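Local coordinates for ParM protein (Staphylococcus aureus, PDB 3JS6) that probably assembles into actin-like filaments that segregate plasmid DNA copies between daughter cells, at residues 54-59 with 141-146; 112-117 with 150-155; 5-10 with 102-107. One frame throughout, in Å; residues are numbered along the deposited sequence.

Interaction 1: 54-59 with 141-146; sequences FIINGN and RLIEID
I55 and E144 face each other as the hydrogen-bonded pair of an antiparallel two-strand contact, flanked by the non-hydrogen-bonded pairs F54–I145 and I56–I143. The bonds of I55 N to E144 O (3.0 Å) and of E144 N to I55 O (2.9 Å) close the central ring, both in the plane of the accepting carbonyl. One step on, N57 N donates to L142 O over 2.8 Å. There the strand 52-56 ends and the chain enters a type I' turn from I56 to N59, yet a side chain carries the pairing further: L142 N reaches N57 OD1 (3.0 Å) in a nearly straight bond, 175° at the hydrogen, tilted from the amide plane. Chi1 (-69°) sets N57 CG beside the backbone N and chi2 (-37°) turns OD1 to L142 N, in place of the residue's own backbone O, which would accept this N-H if the pairing continued.

Apolar contacts fill the face that carries F54, I56, I143 and I145. The F54 ring receives I143 CG2 at its edge, near its plane, whereas I145 CG1 approaches CE2 obliquely at 3.8 Å. Beside them I56 CD1 lies 3.9 Å from I143 CG2, the two side chains pointing the same way. C98 and L102 of helix 90-104 also pack on F54.

On the face bearing I55 and E144, the side chains run side by side, and I55 CD1 touches E144 OE1 at 3.6 Å. Thus a hydrocarbon layer turns toward the helix, a carboxylate lies on a partly exposed surface, and an asparagine amide lengthens the pairing beyond the strand end.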
loop_
_atom_site.group_PDB
_atom_site.type_symbol
_atom_site.label_atom_id
_atom_site.label_comp_id
_atom_site.label_asym_id
_atom_site.label_seq_id
_atom_site.Cartn_x
_atom_site.Cartn_y
_atom_site.Cartn_z
ATOM N N PHE A 54 13.028 -9.651 -14.615
ATOM C CA PHE A 54 11.879 -10.544 -14.719
ATOM C C PHE A 54 11.544 -10.932 -16.159
ATOM O O PHE A 54 11.387 -10.060 -17.027
ATOM C CB PHE A 54 10.631 -9.884 -14.111
ATOM C CG PHE A 54 10.790 -9.498 -12.671
ATOM C CD1 PHE A 54 11.533 -8.376 -12.302
ATOM C CD2 PHE A 54 10.223 -10.281 -11.675
ATOM C CE1 PHE A 54 11.702 -8.056 -10.952
ATOM C CE2 PHE A 54 10.394 -9.963 -10.332
ATOM C CZ PHE A 54 11.132 -8.850 -9.975
ATOM N N ILE A 55 11.443 -12.239 -16.402
ATOM C CA ILE A 55 11.041 -12.751 -17.719
ATOM C C ILE A 55 9.747 -13.506 -17.459
ATOM O O ILE A 55 9.715 -14.465 -16.663
ATOM C CB ILE A 55 12.090 -13.686 -18.325
ATOM C CG1 ILE A 55 13.340 -12.880 -18.686
ATOM C CG2 ILE A 55 11.534 -14.349 -19.584
ATOM C CD1 ILE A 55 14.482 -13.749 -19.200
ATOM N N ILE A 56 8.681 -13.076 -18.128
ATOM C CA ILE A 56 7.349 -13.660 -17.913
ATOM C C ILE A 56 6.926 -14.618 -19.038
ATOM O O ILE A 56 6.923 -14.239 -20.213
ATOM C CB ILE A 56 6.260 -12.546 -17.839
ATOM C CG1 ILE A 56 6.712 -11.382 -16.941
ATOM C CG2 ILE A 56 4.934 -13.158 -17.384
ATOM C CD1 ILE A 56 7.200 -11.801 -15.581
ATOM N N ASN A 57 6.546 -15.836 -18.657
ATOM C CA ASN A 57 6.108 -16.890 -19.598
ATOM C C ASN A 57 7.031 -17.127 -20.790
ATOM O O ASN A 57 6.575 -17.337 -21.922
ATOM C CB ASN A 57 4.682 -16.617 -20.098
ATOM C CG ASN A 57 3.648 -16.794 -19.005
ATOM O OD1 ASN A 57 3.769 -17.690 -18.159
ATOM N ND2 ASN A 57 2.638 -15.943 -19.006
ATOM N N GLY A 58 8.328 -17.091 -20.545
ATOM C CA GLY A 58 9.284 -17.345 -21.616
ATOM C C GLY A 58 9.479 -16.220 -22.615
ATOM O O GLY A 58 10.102 -16.421 -23.664
ATOM N N ASN A 59 8.963 -15.035 -22.317
ATOM C CA ASN A 59 9.141 -13.927 -23.257
ATOM C C ASN A 59 10.506 -13.252 -23.077
ATOM O O ASN A 59 10.622 -12.227 -22.399
ATOM C CB ASN A 59 8.018 -12.890 -23.120
ATOM C CG ASN A 59 8.146 -11.763 -24.149
ATOM O OD1 ASN A 59 9.081 -11.758 -24.954
ATOM N ND2 ASN A 59 7.223 -10.799 -24.111
ATOM N N ARG A 141 1.318 -18.703 -13.850
ATOM C CA ARG A 141 2.304 -18.071 -14.714
ATOM C C ARG A 141 3.713 -18.505 -14.392
ATOM O O ARG A 141 4.010 -18.882 -13.271
ATOM C CB ARG A 141 2.204 -16.554 -14.617
ATOM C CG ARG A 141 2.538 -15.943 -13.264
ATOM C CD ARG A 141 1.247 -15.711 -12.484
ATOM N NE ARG A 141 0.714 -14.376 -12.792
ATOM C CZ ARG A 141 -0.226 -13.721 -12.102
ATOM N NH1 ARG A 141 -0.763 -14.282 -11.021
ATOM N NH2 ARG A 141 -0.628 -12.510 -12.498
ATOM N N LEU A 142 4.575 -18.468 -15.387
ATOM C CA LEU A 142 5.968 -18.810 -15.210
ATOM C C LEU A 142 6.730 -17.486 -15.121
ATOM O O LEU A 142 6.656 -16.639 -16.025
ATOM C CB LEU A 142 6.498 -19.595 -16.411
ATOM C CG LEU A 142 8.015 -19.835 -16.301
ATOM C CD1 LEU A 142 8.263 -20.813 -15.167
ATOM C CD2 LEU A 142 8.589 -20.390 -17.608
ATOM N N ILE A 143 7.452 -17.290 -14.036
ATOM C CA ILE A 143 8.220 -16.062 -13.912
ATOM C C ILE A 143 9.642 -16.447 -13.548
ATOM O O ILE A 143 9.877 -17.261 -12.656
ATOM C CB ILE A 143 7.655 -15.124 -12.817
ATOM C CG1 ILE A 143 6.235 -14.693 -13.184
ATOM C CG2 ILE A 143 8.574 -13.895 -12.647
ATOM C CD1 ILE A 143 5.603 -13.853 -12.118
ATOM N N GLU A 144 10.592 -15.852 -14.252
ATOM C CA GLU A 144 11.997 -16.107 -13.997
ATOM C C GLU A 144 12.515 -14.817 -13.357
ATOM O O GLU A 144 12.475 -13.749 -13.990
ATOM C CB GLU A 144 12.709 -16.367 -15.330
ATOM C CG GLU A 144 14.056 -17.029 -15.211
ATOM C CD GLU A 144 14.858 -16.912 -16.486
ATOM O OE1 GLU A 144 15.644 -15.944 -16.621
ATOM O OE2 GLU A 144 14.691 -17.782 -17.359
ATOM N N ILE A 145 12.985 -14.915 -12.112
ATOM C CA ILE A 145 13.498 -13.749 -11.393
ATOM C C ILE A 145 15.002 -13.924 -11.295
ATOM O O ILE A 145 15.476 -14.922 -10.731
ATOM C CB ILE A 145 12.913 -13.632 -9.957
ATOM C CG1 ILE A 145 11.387 -13.638 -10.003
ATOM C CG2 ILE A 145 13.373 -12.298 -9.322
ATOM C CD1 ILE A 145 10.750 -15.024 -9.880
ATOM N N ASP A 146 15.741 -12.981 -11.870
ATOM C CA ASP A 146 17.198 -13.053 -11.874
ATOM C C ASP A 146 17.659 -14.462 -12.284
ATOM O O ASP A 146 18.512 -15.077 -11.631
ATOM C CB ASP A 146 17.724 -12.677 -10.481
ATOM C CG ASP A 146 17.465 -11.218 -10.143
ATOM O OD1 ASP A 146 17.284 -10.901 -8.949
ATOM O OD2 ASP A 146 17.444 -10.384 -11.079
#

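Interaction 2: 112-117 with 150-155; sequences VNVVIA and KTINVK
V112 opens a parallel pairing with the 150-155 segment in which four backbone bonds alternate in direction: V112 N to T151 O (2.7 Å), N153 N to V112 O (3.0 Å), V114 N to N153 O (2.9 Å) and K155 N to V114 O (2.7 Å). Three of these lie nearly in line with the accepting C=O; the bond to V112 O is tilted instead. The short strand axes diverge by 45°, a strong twist.

Polar side chains share one face. N113 and N153 stand side by side with their amide planes only 20° apart, N113 ND2 lying 3.3 Å from N153 OD1, while S140 OG accepts a hydrogen bond from N153 ND2. The bent chain of K155 brings CE to 3.6 Å from N113 ND2, crossing that amide obliquely.

Aliphatic groups occupy the other face. V114 CG2, set between the backbone N and the carbonyl carbon (chi1 -53° to CG1), meets V154 CG2 at 4.1 Å, and the I116 side chain crosses that of V154 at about a right angle, CD1 meeting the same methyl. Nearer the start of the pairing, K150 CD rests against V112 CG2, and its NZ bonds to V107 O and E109 O. I100 and A104 of helix 90-104 touch I116 and I152, respectively.

Strands 4-11, 111-120 and 148-161 run parallel in succession, as the first, fourth and fifth strands do in the RNase H-like core of actin-family domains.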
loop_
_atom_site.group_PDB
_atom_site.type_symbol
_atom_site.label_atom_id
_atom_site.label_comp_id
_atom_site.label_asym_id
_atom_site.label_seq_id
_atom_site.Cartn_x
_atom_site.Cartn_y
_atom_site.Cartn_z
ATOM N N VAL A 112 5.283 -22.776 -6.860
ATOM C CA VAL A 112 4.765 -21.921 -5.791
ATOM C C VAL A 112 3.267 -21.771 -5.852
ATOM O O VAL A 112 2.759 -21.035 -6.707
ATOM C CB VAL A 112 5.402 -20.489 -5.894
ATOM C CG1 VAL A 112 4.975 -19.626 -4.706
ATOM C CG2 VAL A 112 6.907 -20.609 -5.927
ATOM N N ASN A 113 2.543 -22.459 -4.970
ATOM C CA ASN A 113 1.091 -22.348 -4.955
ATOM C C ASN A 113 0.730 -21.272 -3.932
ATOM O O ASN A 113 1.250 -21.264 -2.815
ATOM C CB ASN A 113 0.465 -23.684 -4.553
ATOM C CG ASN A 113 0.872 -24.817 -5.479
ATOM O OD1 ASN A 113 1.442 -25.811 -5.044
ATOM N ND2 ASN A 113 0.583 -24.664 -6.763
ATOM N N VAL A 114 -0.161 -20.376 -4.309
ATOM C CA VAL A 114 -0.531 -19.306 -3.407
ATOM C C VAL A 114 -1.965 -18.885 -3.517
ATOM O O VAL A 114 -2.699 -19.279 -4.441
ATOM C CB VAL A 114 0.280 -18.020 -3.724
ATOM C CG1 VAL A 114 1.778 -18.321 -3.753
ATOM C CG2 VAL A 114 -0.171 -17.458 -5.100
ATOM N N VAL A 115 -2.349 -18.075 -2.538
ATOM C CA VAL A 115 -3.625 -17.387 -2.554
ATOM C C VAL A 115 -3.116 -15.927 -2.487
ATOM O O VAL A 115 -2.068 -15.663 -1.884
ATOM C CB VAL A 115 -4.476 -17.670 -1.342
ATOM C CG1 VAL A 115 -5.062 -19.092 -1.451
ATOM C CG2 VAL A 115 -3.645 -17.502 -0.078
ATOM N N ILE A 116 -3.831 -15.003 -3.119
ATOM C CA ILE A 116 -3.446 -13.592 -3.121
ATOM C C ILE A 116 -4.506 -12.725 -2.442
ATOM O O ILE A 116 -5.692 -12.770 -2.800
ATOM C CB ILE A 116 -3.250 -13.065 -4.576
ATOM C CG1 ILE A 116 -2.134 -13.843 -5.271
ATOM C CG2 ILE A 116 -2.964 -11.562 -4.559
ATOM C CD1 ILE A 116 -1.937 -13.425 -6.751
ATOM N N ALA A 117 -4.079 -11.965 -1.442
ATOM C CA ALA A 117 -4.951 -11.045 -0.730
ATOM C C ALA A 117 -4.493 -9.628 -1.091
ATOM O O ALA A 117 -3.328 -9.297 -0.943
ATOM C CB ALA A 117 -4.827 -11.255 0.765
ATOM N N LYS A 150 10.227 -19.786 -11.511
ATOM C CA LYS A 150 9.228 -20.137 -10.499
ATOM C C LYS A 150 7.941 -20.330 -11.257
ATOM O O LYS A 150 7.589 -19.497 -12.103
ATOM C CB LYS A 150 9.014 -19.012 -9.477
ATOM C CG LYS A 150 10.176 -18.778 -8.519
ATOM C CD LYS A 150 10.491 -20.009 -7.700
ATOM C CE LYS A 150 11.658 -19.738 -6.766
ATOM N NZ LYS A 150 12.041 -20.932 -5.965
ATOM N N THR A 151 7.256 -21.431 -10.966
ATOM C CA THR A 151 5.969 -21.731 -11.559
ATOM C C THR A 151 4.993 -21.275 -10.494
ATOM O O THR A 151 5.016 -21.792 -9.376
ATOM C CB THR A 151 5.778 -23.249 -11.766
ATOM O OG1 THR A 151 6.702 -23.714 -12.752
ATOM C CG2 THR A 151 4.359 -23.551 -12.211
ATOM N N ILE A 152 4.126 -20.326 -10.830
ATOM C CA ILE A 152 3.193 -19.802 -9.842
ATOM C C ILE A 152 1.741 -20.122 -10.134
ATOM O O ILE A 152 1.195 -19.690 -11.156
ATOM C CB ILE A 152 3.334 -18.267 -9.730
ATOM C CG1 ILE A 152 4.746 -17.931 -9.240
ATOM C CG2 ILE A 152 2.267 -17.698 -8.789
ATOM C CD1 ILE A 152 5.428 -16.852 -10.029
ATOM N N ASN A 153 1.107 -20.860 -9.244
ATOM C CA ASN A 153 -0.307 -21.201 -9.377
ATOM C C ASN A 153 -1.122 -20.431 -8.343
ATOM O O ASN A 153 -0.762 -20.400 -7.171
ATOM C CB ASN A 153 -0.507 -22.713 -9.254
ATOM C CG ASN A 153 0.247 -23.488 -10.317
ATOM O OD1 ASN A 153 1.077 -24.343 -10.004
ATOM N ND2 ASN A 153 -0.054 -23.207 -11.579
ATOM N N VAL A 154 -2.207 -19.808 -8.756
ATOM C CA VAL A 154 -3.029 -19.061 -7.819
ATOM C C VAL A 154 -4.276 -19.888 -7.506
ATOM O O VAL A 154 -5.082 -20.184 -8.394
ATOM C CB VAL A 154 -3.429 -17.695 -8.396
ATOM C CG1 VAL A 154 -4.346 -16.973 -7.421
ATOM C CG2 VAL A 154 -2.157 -16.841 -8.625
ATOM N N LYS A 155 -4.429 -20.237 -6.241
ATOM C CA LYS A 155 -5.542 -21.075 -5.789
ATOM C C LYS A 155 -6.738 -20.284 -5.318
ATOM O O LYS A 155 -7.811 -20.852 -5.085
ATOM C CB LYS A 155 -5.064 -21.970 -4.652
ATOM C CG LYS A 155 -3.878 -22.821 -5.026
ATOM C CD LYS A 155 -4.156 -23.611 -6.289
ATOM C CE LYS A 155 -2.974 -24.495 -6.645
ATOM N NZ LYS A 155 -3.264 -25.340 -7.851
#

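Interaction 3: 5-10 with 102-107; sequences YVMALD and LLAREV
Y5 CG is anti to its carbonyl carbon and beside its backbone N (chi1 -64°), while V107 CG1 is anti to its own backbone N (chi1 173°) with CG2 anti to the carbonyl carbon, and both methyls of the valine come to the tyrosine ring. CG2 sits over one face, 4.0 Å from the ring centroid and 18° off the normal, in a CH-pi contact displaced toward the CD1–CE1 side. CG1, on the same side of the ring, comes down beside CE1 to 3.4 Å, with CZ and OH a little farther. The phenol OH is hydrogen-bonded to E109 OE1.

Selenomethionine M7 is extended beyond CG, which carries CE to A104; its side chain and that of L103 pass in opposite directions. L103 CD1 rests 3.7 Å from M7 CB, close to CG as well. At the far end, M7 CE lies 3.5 Å from A104 N and 3.9 Å from A104 CB. This is the alpha/beta packing of an actin-like N-terminal domain, in which helix 90-104 packs against the sheet and strand 4-11 presents M7 to the helix and Y5 to V107 after it.

L103 also reaches L9, two residues on, its CD1 lying 3.8 Å from L9 CD2, and one leucine methyl thus touches both M7 and L9. A type I turn from A104 to V107, with V107 N bonded to A104 O at 2.9 Å, brings V107 to the tyrosine. I20 of strand 15-20 touches Y5, L103 and V107.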
loop_
_atom_site.group_PDB
_atom_site.type_symbol
_atom_site.label_atom_id
_atom_site.label_comp_id
_atom_site.label_asym_id
_atom_site.label_seq_id
_atom_site.Cartn_x
_atom_site.Cartn_y
_atom_site.Cartn_z
ATOM N N TYR A 5 1.015 -20.911 0.083
ATOM C CA TYR A 5 1.526 -19.707 0.743
ATOM C C TYR A 5 0.576 -18.535 0.566
ATOM O O TYR A 5 -0.229 -18.529 -0.354
ATOM C CB TYR A 5 2.869 -19.321 0.149
ATOM C CG TYR A 5 3.941 -20.334 0.380
ATOM C CD1 TYR A 5 4.336 -21.208 -0.639
ATOM C CD2 TYR A 5 4.560 -20.440 1.620
ATOM C CE1 TYR A 5 5.326 -22.156 -0.417
ATOM C CE2 TYR A 5 5.544 -21.384 1.847
ATOM C CZ TYR A 5 5.924 -22.237 0.829
ATOM O OH TYR A 5 6.895 -23.193 1.067
ATOM N N VAL A 6 0.681 -17.527 1.430
ATOM C CA VAL A 6 -0.196 -16.383 1.308
ATOM C C VAL A 6 0.591 -15.154 0.857
ATOM O O VAL A 6 1.559 -14.771 1.501
ATOM C CB VAL A 6 -0.903 -16.087 2.657
ATOM C CG1 VAL A 6 -1.629 -14.744 2.600
ATOM C CG2 VAL A 6 -1.927 -17.203 2.957
HETATM N N MSE A 7 0.198 -14.577 -0.272
HETATM C CA MSE A 7 0.841 -13.364 -0.783
HETATM C C MSE A 7 -0.095 -12.204 -0.490
HETATM O O MSE A 7 -1.269 -12.257 -0.869
HETATM C CB MSE A 7 1.037 -13.395 -2.291
HETATM C CG MSE A 7 2.131 -14.317 -2.832
HETATM SE SE MSE A 7 2.253 -14.076 -4.803
HETATM C CE MSE A 7 3.837 -15.085 -5.150
ATOM N N ALA A 8 0.423 -11.162 0.169
ATOM C CA ALA A 8 -0.366 -9.983 0.470
ATOM C C ALA A 8 0.302 -8.868 -0.330
ATOM O O ALA A 8 1.513 -8.684 -0.252
ATOM C CB ALA A 8 -0.331 -9.670 1.935
ATOM N N LEU A 9 -0.502 -8.148 -1.103
ATOM C CA LEU A 9 0.002 -7.086 -1.980
ATOM C C LEU A 9 -0.823 -5.834 -1.848
ATOM O O LEU A 9 -2.033 -5.904 -1.673
ATOM C CB LEU A 9 -0.046 -7.545 -3.432
ATOM C CG LEU A 9 1.042 -8.536 -3.852
ATOM C CD1 LEU A 9 0.698 -9.173 -5.222
ATOM C CD2 LEU A 9 2.392 -7.776 -3.921
ATOM N N ASP A 10 -0.163 -4.687 -1.953
ATOM C CA ASP A 10 -0.850 -3.399 -1.832
ATOM C C ASP A 10 -0.292 -2.509 -2.929
ATOM O O ASP A 10 0.835 -2.012 -2.802
ATOM C CB ASP A 10 -0.518 -2.809 -0.465
ATOM C CG ASP A 10 -1.192 -1.449 -0.215
ATOM O OD1 ASP A 10 -1.944 -0.954 -1.084
ATOM O OD2 ASP A 10 -0.974 -0.890 0.880
ATOM N N LEU A 102 8.467 -11.227 -7.262
ATOM C CA LEU A 102 9.371 -10.933 -6.142
ATOM C C LEU A 102 8.978 -11.757 -4.923
ATOM O O LEU A 102 9.835 -12.234 -4.187
ATOM C CB LEU A 102 9.329 -9.453 -5.741
ATOM C CG LEU A 102 10.389 -8.463 -6.226
ATOM C CD1 LEU A 102 10.189 -7.149 -5.436
ATOM C CD2 LEU A 102 11.823 -9.011 -6.014
ATOM N N LEU A 103 7.678 -11.885 -4.687
ATOM C CA LEU A 103 7.235 -12.679 -3.558
ATOM C C LEU A 103 7.517 -14.164 -3.827
ATOM O O LEU A 103 7.967 -14.879 -2.919
ATOM C CB LEU A 103 5.756 -12.445 -3.260
ATOM C CG LEU A 103 5.365 -11.011 -2.817
ATOM C CD1 LEU A 103 3.883 -10.980 -2.412
ATOM C CD2 LEU A 103 6.230 -10.542 -1.633
ATOM N N ALA A 104 7.311 -14.609 -5.070
ATOM C CA ALA A 104 7.557 -16.011 -5.428
ATOM C C ALA A 104 9.018 -16.384 -5.222
ATOM O O ALA A 104 9.335 -17.502 -4.802
ATOM C CB ALA A 104 7.135 -16.290 -6.908
ATOM N N ARG A 105 9.914 -15.442 -5.491
ATOM C CA ARG A 105 11.329 -15.709 -5.343
ATOM C C ARG A 105 11.695 -16.009 -3.881
ATOM O O ARG A 105 12.735 -16.596 -3.609
ATOM C CB ARG A 105 12.154 -14.521 -5.849
ATOM C CG ARG A 105 13.631 -14.860 -6.096
ATOM C CD ARG A 105 14.513 -14.178 -5.060
ATOM N NE ARG A 105 14.376 -12.721 -5.113
ATOM C CZ ARG A 105 15.003 -11.942 -5.989
ATOM N NH1 ARG A 105 14.808 -10.628 -5.964
ATOM N NH2 ARG A 105 15.847 -12.469 -6.872
ATOM N N GLU A 106 10.849 -15.589 -2.947
ATOM C CA GLU A 106 11.115 -15.845 -1.528
ATOM C C GLU A 106 10.725 -17.262 -1.109
ATOM O O GLU A 106 10.908 -17.635 0.040
ATOM C CB GLU A 106 10.394 -14.818 -0.652
ATOM C CG GLU A 106 10.923 -13.380 -0.820
ATOM C CD GLU A 106 12.430 -13.278 -0.594
ATOM O OE1 GLU A 106 12.987 -14.049 0.225
ATOM O OE2 GLU A 106 13.067 -12.415 -1.219
ATOM N N VAL A 107 10.184 -18.050 -2.034
ATOM C CA VAL A 107 9.797 -19.437 -1.723
ATOM C C VAL A 107 10.848 -20.290 -2.414
ATOM O O VAL A 107 10.988 -20.229 -3.626
ATOM C CB VAL A 107 8.420 -19.821 -2.312
ATOM C CG1 VAL A 107 8.178 -21.320 -2.078
ATOM C CG2 VAL A 107 7.287 -18.978 -1.671
#

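From the N terminus, strand 4-11 is met first, and interaction 3 closes a loop of 91 residues by bringing the end of helix 90-104 back onto it. Strand 52-56, inside that loop, waits for strand 141-145, so interaction 1 crosses interaction 3. Interaction 2 opens after interaction 3 has closed and crosses interaction 1: 112-117 lies between 54-59 and 141-146, whereas 150-155 follows both. Interactions 1 and 2 join where the hairpin strands pair, I143 O with K150 N. The salt bridge D146–R105 ties interaction 1 to interaction 3, and backbone pairing of A117 with M7 ties 2 to 3. Interactions 1 and 2 pair strands of one sheet; interaction 3 sets the C-terminal part of helix 90-104 and the turn after it against strand 4-11.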